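Side-chain contacts in Vlm2 (Streptomyces tsusimaensis, PDB 6ECB), which forms part of the nonribosomal peptide synthetase that makes the depsipeptide valinomycin, its thioesterase domain, described here, probably releasing the product from the enzyme: residues E56-L61 against G65-V70; I136-P141 against K243-E248; D268-H273 against A279-E284. All coordinates share one frame; numbering follows the deposited sequence.

Interaction 1: residues E56-L61 against G65-V70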
loop_
_atom_site.group_PDB
_atom_site.type_symbol
_atom_site.label_atom_id
_atom_site.label_comp_id
_atom_site.label_asym_id
_atom_site.label_seq_id
_atom_site.Cartn_x
_atom_site.Cartn_y
_atom_site.Cartn_z
ATOM N N GLU A 56 -3.129 -3.306 -10.121
ATOM C CA GLU A 56 -2.464 -4.186 -11.076
ATOM C C GLU A 56 -2.039 -5.490 -10.413
ATOM O O GLU A 56 -2.216 -6.571 -10.996
ATOM C CB GLU A 56 -1.258 -3.493 -11.704
ATOM C CG GLU A 56 -1.591 -2.491 -12.776
ATOM C CD GLU A 56 -2.517 -3.057 -13.887
ATOM O OE1 GLU A 56 -2.213 -4.125 -14.473
ATOM O OE2 GLU A 56 -3.567 -2.421 -14.147
ATOM N N LEU A 57 -1.517 -5.417 -9.187
ATOM C CA LEU A 57 -1.152 -6.622 -8.461
ATOM C C LEU A 57 -2.370 -7.505 -8.275
ATOM O O LEU A 57 -2.341 -8.708 -8.563
ATOM C CB LEU A 57 -0.533 -6.256 -7.106
ATOM C CG LEU A 57 -0.188 -7.437 -6.210
ATOM C CD1 LEU A 57 0.825 -8.381 -6.838
ATOM C CD2 LEU A 57 0.314 -6.943 -4.848
ATOM N N ALA A 58 -3.466 -6.908 -7.831
ATOM C CA ALA A 58 -4.681 -7.678 -7.591
ATOM C C ALA A 58 -5.164 -8.360 -8.858
ATOM O O ALA A 58 -5.654 -9.495 -8.802
ATOM C CB ALA A 58 -5.774 -6.773 -7.032
ATOM N N ARG A 59 -5.012 -7.702 -10.025
ATOM C CA ARG A 59 -5.469 -8.302 -11.264
ATOM C C ARG A 59 -4.598 -9.472 -11.695
ATOM O O ARG A 59 -5.063 -10.305 -12.478
ATOM C CB ARG A 59 -5.503 -7.266 -12.397
ATOM C CG ARG A 59 -6.632 -6.256 -12.271
ATOM C CD ARG A 59 -7.051 -5.798 -13.670
ATOM N NE ARG A 59 -5.894 -5.277 -14.381
ATOM C CZ ARG A 59 -5.808 -5.123 -15.696
ATOM N NH1 ARG A 59 -4.693 -4.631 -16.214
ATOM N NH2 ARG A 59 -6.819 -5.447 -16.494
ATOM N N HIS A 60 -3.348 -9.525 -11.244
ATOM C CA HIS A 60 -2.440 -10.581 -11.666
ATOM C C HIS A 60 -2.440 -11.790 -10.733
ATOM O O HIS A 60 -2.041 -12.888 -11.160
ATOM C CB HIS A 60 -1.014 -10.031 -11.765
ATOM C CG HIS A 60 -0.761 -9.235 -13.015
ATOM N ND1 HIS A 60 -1.120 -7.913 -13.140
ATOM C CD2 HIS A 60 -0.176 -9.576 -14.184
ATOM C CE1 HIS A 60 -0.769 -7.470 -14.336
ATOM N NE2 HIS A 60 -0.191 -8.459 -14.988
ATOM N N LEU A 61 -2.894 -11.624 -9.498
ATOM C CA LEU A 61 -2.925 -12.739 -8.560
ATOM C C LEU A 61 -3.918 -13.792 -9.001
ATOM O O LEU A 61 -5.045 -13.487 -9.405
ATOM C CB LEU A 61 -3.302 -12.233 -7.165
ATOM C CG LEU A 61 -2.260 -11.349 -6.514
ATOM C CD1 LEU A 61 -2.873 -10.637 -5.278
ATOM C CD2 LEU A 61 -1.013 -12.117 -6.106
ATOM N N GLY A 65 -8.557 -15.493 -3.081
ATOM C CA GLY A 65 -9.980 -15.336 -3.239
ATOM C C GLY A 65 -10.355 -13.867 -3.302
ATOM O O GLY A 65 -10.356 -13.250 -4.374
ATOM N N GLU A 66 -10.688 -13.295 -2.156
ATOM C CA GLU A 66 -11.137 -11.910 -2.090
ATOM C C GLU A 66 -9.954 -11.014 -1.774
ATOM O O GLU A 66 -9.304 -11.188 -0.738
ATOM C CB GLU A 66 -12.192 -11.755 -1.004
ATOM C CG GLU A 66 -13.441 -12.572 -1.257
ATOM C CD GLU A 66 -14.525 -12.278 -0.244
ATOM O OE1 GLU A 66 -14.265 -11.520 0.719
ATOM O OE2 GLU A 66 -15.636 -12.806 -0.416
ATOM N N ILE A 67 -9.705 -10.040 -2.636
ATOM C CA ILE A 67 -8.670 -9.042 -2.410
ATOM C C ILE A 67 -9.350 -7.703 -2.202
ATOM O O ILE A 67 -10.084 -7.233 -3.078
ATOM C CB ILE A 67 -7.687 -8.964 -3.578
ATOM C CG1 ILE A 67 -7.039 -10.331 -3.791
ATOM C CG2 ILE A 67 -6.620 -7.940 -3.281
ATOM C CD1 ILE A 67 -6.396 -10.459 -5.114
ATOM N N HIS A 68 -9.092 -7.093 -1.056
ATOM C CA HIS A 68 -9.615 -5.785 -0.714
ATOM C C HIS A 68 -8.465 -4.828 -0.467
ATOM O O HIS A 68 -7.360 -5.234 -0.105
ATOM C CB HIS A 68 -10.457 -5.806 0.556
ATOM C CG HIS A 68 -11.725 -6.578 0.426
ATOM N ND1 HIS A 68 -11.836 -7.902 0.794
ATOM C CD2 HIS A 68 -12.944 -6.198 -0.015
ATOM C CE1 HIS A 68 -13.083 -8.298 0.596
ATOM N NE2 HIS A 68 -13.771 -7.288 0.095
ATOM N N GLY A 69 -8.749 -3.538 -0.620
ATOM C CA GLY A 69 -7.894 -2.509 -0.059
ATOM C C GLY A 69 -8.721 -1.579 0.807
ATOM O O GLY A 69 -9.920 -1.402 0.597
ATOM N N VAL A 70 -8.064 -0.988 1.793
ATOM C CA VAL A 70 -8.698 0.030 2.616
ATOM C C VAL A 70 -8.339 1.392 2.054
ATOM O O VAL A 70 -7.162 1.726 1.916
ATOM C CB VAL A 70 -8.271 -0.076 4.079
ATOM C CG1 VAL A 70 -8.957 1.013 4.874
ATOM C CG2 VAL A 70 -8.633 -1.435 4.623
#
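Ile67 turns its CG1 branch anti to its own carbonyl carbon (chi1 -58°), and the nearly extended second torsion then carries CD1 on toward the end of helix 55-60. Leu61 has a similar first torsion, which brings its CD1 against the tip of that branch. The two side chains cross obliquely, and Leu61 CD1 and Ile67 CD1 meet at 3.5 Å, the closest approach between residues 56-61 and 65-70. Leu61 CB stands a little farther back, 4.1 Å from Ile67 CD1, so the isoleucine methyl lies along the leucine and does not merely meet its end. The forked isoleucine also uses its other arm: Ile67 CG2, anti to the backbone N, rests on Ala58 CB at 4.0 Å. Ile67 CD1 lies 3.9 Å from Ala58 O, so one side chain touches a helix methyl, a helix carbonyl and a leucine. A beta-branched residue suits this strand position because its two arms leave CB in different directions and can serve two helix residues at once. Alanine suits the helix face here because its single methyl lets the backbone come near the strand, with Ala58 CA only 6.7 Å from Ile67 CA; the longer leucine bridges to the strand where the chain leaves helical geometry.

Arg59 points away from the strand, and its salt bridge with Glu56 lies on that far side of the helix.

The contact is buried packing within a beta-alpha-beta unit of the alpha/beta-hydrolase fold, in which helix 55-60 connects the neighbouring parallel strands 40-44 and 67-71. Ile67 also touches Phe43, and Leu61 touches Ile41, both on strand 40-44; Ala58 meets Leu31, and helix 281-293 flanks the helix at Leu57 and His60.

Interaction 2: residues I136-P141 against K243-E248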
loop_
_atom_site.group_PDB
_atom_site.type_symbol
_atom_site.label_atom_id
_atom_site.label_comp_id
_atom_site.label_asym_id
_atom_site.label_seq_id
_atom_site.Cartn_x
_atom_site.Cartn_y
_atom_site.Cartn_z
ATOM N N ILE A 136 4.459 -8.042 3.687
ATOM C CA ILE A 136 5.174 -6.776 3.543
ATOM C C ILE A 136 5.746 -6.710 2.132
ATOM O O ILE A 136 6.512 -7.589 1.701
ATOM C CB ILE A 136 6.289 -6.628 4.591
ATOM C CG1 ILE A 136 5.703 -6.541 6.008
ATOM C CG2 ILE A 136 7.179 -5.414 4.242
ATOM C CD1 ILE A 136 4.812 -5.344 6.257
ATOM N N LEU A 137 5.406 -5.642 1.412
ATOM C CA LEU A 137 5.900 -5.437 0.055
ATOM C C LEU A 137 7.002 -4.377 0.089
ATOM O O LEU A 137 6.740 -3.169 0.112
ATOM C CB LEU A 137 4.762 -5.037 -0.872
ATOM C CG LEU A 137 3.657 -6.083 -1.017
ATOM C CD1 LEU A 137 2.571 -5.513 -1.933
ATOM C CD2 LEU A 137 4.169 -7.406 -1.555
ATOM N N ASP A 138 8.235 -4.864 0.162
ATOM C CA ASP A 138 9.449 -4.112 -0.140
ATOM C C ASP A 138 9.662 -2.856 0.708
ATOM O O ASP A 138 10.133 -1.832 0.200
ATOM C CB ASP A 138 9.475 -3.749 -1.639
ATOM C CG ASP A 138 10.855 -3.404 -2.110
ATOM O OD1 ASP A 138 11.807 -4.103 -1.689
ATOM O OD2 ASP A 138 10.990 -2.467 -2.920
ATOM N N THR A 139 9.380 -2.926 2.019
ATOM C CA THR A 139 9.827 -1.880 2.916
ATOM C C THR A 139 10.433 -2.541 4.146
ATOM O O THR A 139 9.855 -3.498 4.665
ATOM C CB THR A 139 8.711 -0.899 3.381
ATOM O OG1 THR A 139 9.296 0.116 4.204
ATOM C CG2 THR A 139 7.675 -1.548 4.188
ATOM N N PRO A 140 11.555 -2.030 4.637
ATOM C CA PRO A 140 12.037 -2.446 5.957
ATOM C C PRO A 140 11.170 -1.862 7.047
ATOM O O PRO A 140 10.410 -0.903 6.825
ATOM C CB PRO A 140 13.451 -1.848 6.032
ATOM C CG PRO A 140 13.749 -1.279 4.717
ATOM C CD PRO A 140 12.418 -0.977 4.077
ATOM N N PRO A 141 11.339 -2.326 8.272
ATOM C CA PRO A 141 10.566 -1.716 9.356
ATOM C C PRO A 141 10.973 -0.286 9.617
ATOM O O PRO A 141 10.120 0.519 10.024
ATOM C CB PRO A 141 10.832 -2.641 10.563
ATOM C CG PRO A 141 11.885 -3.547 10.194
ATOM C CD PRO A 141 12.028 -3.563 8.683
ATOM N N LYS A 243 15.715 -6.059 -5.140
ATOM C CA LYS A 243 17.151 -6.274 -4.973
ATOM C C LYS A 243 17.993 -5.172 -5.597
ATOM O O LYS A 243 19.169 -5.387 -5.881
ATOM C CB LYS A 243 17.548 -7.637 -5.527
ATOM C CG LYS A 243 16.852 -8.811 -4.839
ATOM C CD LYS A 243 16.890 -8.734 -3.286
ATOM C CE LYS A 243 18.319 -8.715 -2.731
ATOM N NZ LYS A 243 19.079 -9.951 -3.077
ATOM N N ASN A 244 17.446 -3.982 -5.752
ATOM C CA ASN A 244 18.198 -2.860 -6.294
ATOM C C ASN A 244 18.252 -1.698 -5.317
ATOM O O ASN A 244 18.394 -0.544 -5.720
ATOM C CB ASN A 244 17.595 -2.417 -7.623
ATOM C CG ASN A 244 17.660 -3.500 -8.647
ATOM O OD1 ASN A 244 18.735 -3.990 -8.969
ATOM N ND2 ASN A 244 16.498 -3.926 -9.133
ATOM N N HIS A 245 18.116 -1.985 -4.019
ATOM C CA HIS A 245 18.226 -0.940 -3.021
ATOM C C HIS A 245 19.684 -0.578 -2.784
ATOM O O HIS A 245 20.585 -1.398 -2.960
ATOM C CB HIS A 245 17.610 -1.392 -1.688
ATOM C CG HIS A 245 16.144 -1.644 -1.746
ATOM N ND1 HIS A 245 15.216 -0.626 -1.779
ATOM C CD2 HIS A 245 15.441 -2.799 -1.761
ATOM C CE1 HIS A 245 13.999 -1.147 -1.789
ATOM N NE2 HIS A 245 14.111 -2.462 -1.793
ATOM N N ALA A 246 19.904 0.653 -2.343
ATOM C CA ALA A 246 21.217 1.019 -1.840
ATOM C C ALA A 246 21.593 0.066 -0.706
ATOM O O ALA A 246 20.728 -0.394 0.027
ATOM C CB ALA A 246 21.219 2.459 -1.335
ATOM N N PRO A 247 22.868 -0.244 -0.537
ATOM C CA PRO A 247 23.229 -1.206 0.515
ATOM C C PRO A 247 22.739 -0.789 1.886
ATOM O O PRO A 247 22.313 -1.637 2.677
ATOM C CB PRO A 247 24.762 -1.243 0.442
ATOM C CG PRO A 247 25.076 -0.821 -0.936
ATOM C CD PRO A 247 24.053 0.209 -1.288
ATOM N N GLU A 248 22.749 0.515 2.170
ATOM C CA GLU A 248 22.313 0.998 3.471
ATOM C C GLU A 248 20.833 0.766 3.715
ATOM O O GLU A 248 20.413 0.776 4.872
ATOM C CB GLU A 248 22.652 2.482 3.620
ATOM C CG GLU A 248 22.033 3.368 2.571
ATOM C CD GLU A 248 22.944 3.637 1.376
ATOM O OE1 GLU A 248 23.864 2.822 1.080
ATOM O OE2 GLU A 248 22.729 4.687 0.733
#
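His245 and Asp138 approach from opposite directions, the imidazole presenting its NE2 edge to the carboxylate. His245 NE2 donates to Asp138 OD1 over 2.8 Å in an almost straight bond (171°). The oxygen lies practically in the ring plane, but the two flat groups are turned 40° against each other. NE2 meets OD1 on its syn side, somewhat out of the carboxylate plane. Asp138 reaches this place with CG anti to its backbone N (chi1 -161°), from a residue just beyond the end of strand 134-137.

In an alpha/beta hydrolase a carboxylate in such a loop can be the acid of a Ser-His-Asp triad. Asp138 fits that pattern with His273 and Ser111, and is probably the triad acid: its OD2 accepts a hydrogen bond from His273 ND1. OD1, turned to the second histidine, also accepts from Thr242 N. An aspartate suits the position because its two oxygens serve different donors, and its short chain keeps the carboxylate close to the backbone.

A histidine suits the other side, offering a rigid ring with an N-H at its far edge. Phe253 meets that ring and also touches Asp138.

Interaction 3: residues D268-H273 against A279-E284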
loop_
_atom_site.group_PDB
_atom_site.type_symbol
_atom_site.label_atom_id
_atom_site.label_comp_id
_atom_site.label_asym_id
_atom_site.label_seq_id
_atom_site.Cartn_x
_atom_site.Cartn_y
_atom_site.Cartn_z
ATOM N N ASP A 268 12.853 -12.779 -2.545
ATOM C CA ASP A 268 13.346 -11.771 -3.473
ATOM C C ASP A 268 12.356 -11.631 -4.633
ATOM O O ASP A 268 11.844 -12.638 -5.144
ATOM C CB ASP A 268 14.725 -12.159 -4.018
ATOM C CG ASP A 268 15.849 -12.057 -2.980
ATOM O OD1 ASP A 268 15.650 -11.581 -1.856
ATOM O OD2 ASP A 268 16.974 -12.441 -3.320
ATOM N N ILE A 269 12.110 -10.393 -5.057
ATOM C CA ILE A 269 11.226 -10.127 -6.197
ATOM C C ILE A 269 11.935 -9.205 -7.180
ATOM O O ILE A 269 12.846 -8.448 -6.808
ATOM C CB ILE A 269 9.882 -9.510 -5.749
ATOM C CG1 ILE A 269 10.084 -8.304 -4.814
ATOM C CG2 ILE A 269 9.035 -10.563 -5.042
ATOM C CD1 ILE A 269 8.836 -7.457 -4.569
ATOM N N PRO A 270 11.511 -9.214 -8.445
ATOM C CA PRO A 270 12.123 -8.335 -9.444
ATOM C C PRO A 270 11.601 -6.913 -9.352
ATOM O O PRO A 270 10.623 -6.605 -8.670
ATOM C CB PRO A 270 11.705 -8.975 -10.778
ATOM C CG PRO A 270 10.370 -9.548 -10.481
ATOM C CD PRO A 270 10.468 -10.072 -9.043
ATOM N N GLY A 271 12.252 -6.047 -10.119
ATOM C CA GLY A 271 11.884 -4.651 -10.160
ATOM C C GLY A 271 12.636 -3.844 -9.121
ATOM O O GLY A 271 13.585 -4.312 -8.479
ATOM N N ASP A 272 12.191 -2.606 -8.958
ATOM C CA ASP A 272 12.622 -1.822 -7.806
ATOM C C ASP A 272 11.395 -1.291 -7.075
ATOM O O ASP A 272 10.268 -1.682 -7.387
ATOM C CB ASP A 272 13.575 -0.704 -8.226
ATOM C CG ASP A 272 12.946 0.280 -9.174
ATOM O OD1 ASP A 272 11.782 0.682 -8.930
ATOM O OD2 ASP A 272 13.634 0.663 -10.149
ATOM N N HIS A 273 11.590 -0.404 -6.095
ATOM C CA HIS A 273 10.528 -0.148 -5.131
ATOM C C HIS A 273 9.272 0.381 -5.813
ATOM O O HIS A 273 8.146 0.051 -5.407
ATOM C CB HIS A 273 11.010 0.847 -4.067
ATOM C CG HIS A 273 10.040 1.052 -2.938
ATOM N ND1 HIS A 273 9.723 0.055 -2.042
ATOM C CD2 HIS A 273 9.332 2.141 -2.551
ATOM C CE1 HIS A 273 8.854 0.514 -1.159
ATOM N NE2 HIS A 273 8.606 1.779 -1.437
ATOM N N ALA A 279 3.532 -3.313 -14.478
ATOM C CA ALA A 279 3.997 -4.242 -15.484
ATOM C C ALA A 279 5.403 -3.840 -15.925
ATOM O O ALA A 279 5.729 -2.651 -15.963
ATOM C CB ALA A 279 3.045 -4.246 -16.685
ATOM N N PRO A 280 6.261 -4.808 -16.270
ATOM C CA PRO A 280 6.048 -6.258 -16.334
ATOM C C PRO A 280 6.375 -6.959 -15.031
ATOM O O PRO A 280 6.116 -8.148 -14.899
ATOM C CB PRO A 280 7.021 -6.693 -17.419
ATOM C CG PRO A 280 8.169 -5.747 -17.200
ATOM C CD PRO A 280 7.558 -4.439 -16.859
ATOM N N HIS A 281 6.951 -6.240 -14.067
ATOM C CA HIS A 281 7.450 -6.904 -12.874
ATOM C C HIS A 281 6.324 -7.390 -11.977
ATOM O O HIS A 281 6.480 -8.412 -11.300
ATOM C CB HIS A 281 8.355 -5.947 -12.108
ATOM C CG HIS A 281 9.588 -5.586 -12.878
ATOM N ND1 HIS A 281 9.950 -4.282 -13.136
ATOM C CD2 HIS A 281 10.531 -6.364 -13.458
ATOM C CE1 HIS A 281 11.066 -4.274 -13.840
ATOM N NE2 HIS A 281 11.442 -5.523 -14.047
ATOM N N VAL A 282 5.190 -6.691 -11.968
ATOM C CA VAL A 282 4.122 -7.047 -11.030
ATOM C C VAL A 282 3.605 -8.451 -11.321
ATOM O O VAL A 282 3.125 -9.140 -10.409
ATOM C CB VAL A 282 2.993 -5.994 -11.047
ATOM C CG1 VAL A 282 2.206 -6.015 -12.354
ATOM C CG2 VAL A 282 2.064 -6.167 -9.817
ATOM N N SER A 283 3.685 -8.910 -12.576
ATOM C CA SER A 283 3.241 -10.271 -12.849
ATOM C C SER A 283 4.107 -11.294 -12.124
ATOM O O SER A 283 3.609 -12.337 -11.682
ATOM C CB SER A 283 3.234 -10.566 -14.359
ATOM O OG SER A 283 4.535 -10.511 -14.915
ATOM N N GLU A 284 5.415 -11.035 -12.021
ATOM C CA GLU A 284 6.290 -11.962 -11.315
ATOM C C GLU A 284 6.126 -11.826 -9.807
ATOM O O GLU A 284 6.198 -12.828 -9.078
ATOM C CB GLU A 284 7.746 -11.727 -11.714
ATOM C CG GLU A 284 8.658 -12.875 -11.311
ATOM C CD GLU A 284 10.019 -12.808 -11.985
ATOM O OE1 GLU A 284 10.131 -12.157 -13.052
ATOM O OE2 GLU A 284 10.975 -13.405 -11.445
#
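Gly271 and His281 meet through a CH-pi contact. Gly271 CA sits 3.6 Å from the centroid of the His281 imidazole, only 12° off the ring normal, which places it squarely over one face. The ring reaches it with CG anti to the carbonyl carbon of His281 (chi1 -65°). Glycine suits the site twice over: a side-chain carbon on Gly271 would come within about 3.2 Å of His281 ND1, and at this backbone conformation, with positive phi, it would also press on the preceding carbonyl oxygen. An alanine in place of His281 would lack the ring, and Gly271 CA would probably be left without the face it rests on, with a gap beside Pro270.

Van der Waals packing continues the contact along the helix. Pro270 CB touches His281 CD2 obliquely at 3.9 Å, while Pro270 CG lies 3.6 Å from Glu284 CB and equally far from Glu284 CD. Glu284, extended beyond CG, lays both its chain and its carboxylate carbon against the ring, running across the proline at a slant. The rigid proline offers a compact hydrocarbon surface to both partners. Its backbone pays a price, since Pro270 O is buried without a polar partner.

No hydrogen bond joins the two segments. Within residues 279-284, Ser283 OG donates to Pro280 O over 2.8 Å, tying the start of the helical region back to the residue that follows the cis peptide bond.

Residues 268-273 lead on to His273, probably the triad histidine. This surface contact packs the loop leaving the edge strand 264-268 onto the beginning of helix 281-293, and Ile269 of the same loop reaches Val285 and Leu288 farther along that helix.

In the fold
The three contacts follow one another along the chain within a single thioesterase domain of the alpha/beta-hydrolase fold. Interactions 1 and 2 lie farthest apart, about 22 Å between centres, yet both reach the same mixed sheet, and Leu57 CD2 touches Leu137 CD1 at 4.0 Å. Interaction 3 lies nearer to each, its centre about 16 Å from that of interaction 1 and 13 Å from that of interaction 2. It meets interaction 1 where Leu57 CA lies 3.5 Å from Val282 CG2. Interactions 2 and 3 join at the Asp138-His273 pair, bringing together loops distant in sequence at what is probably the catalytic triad.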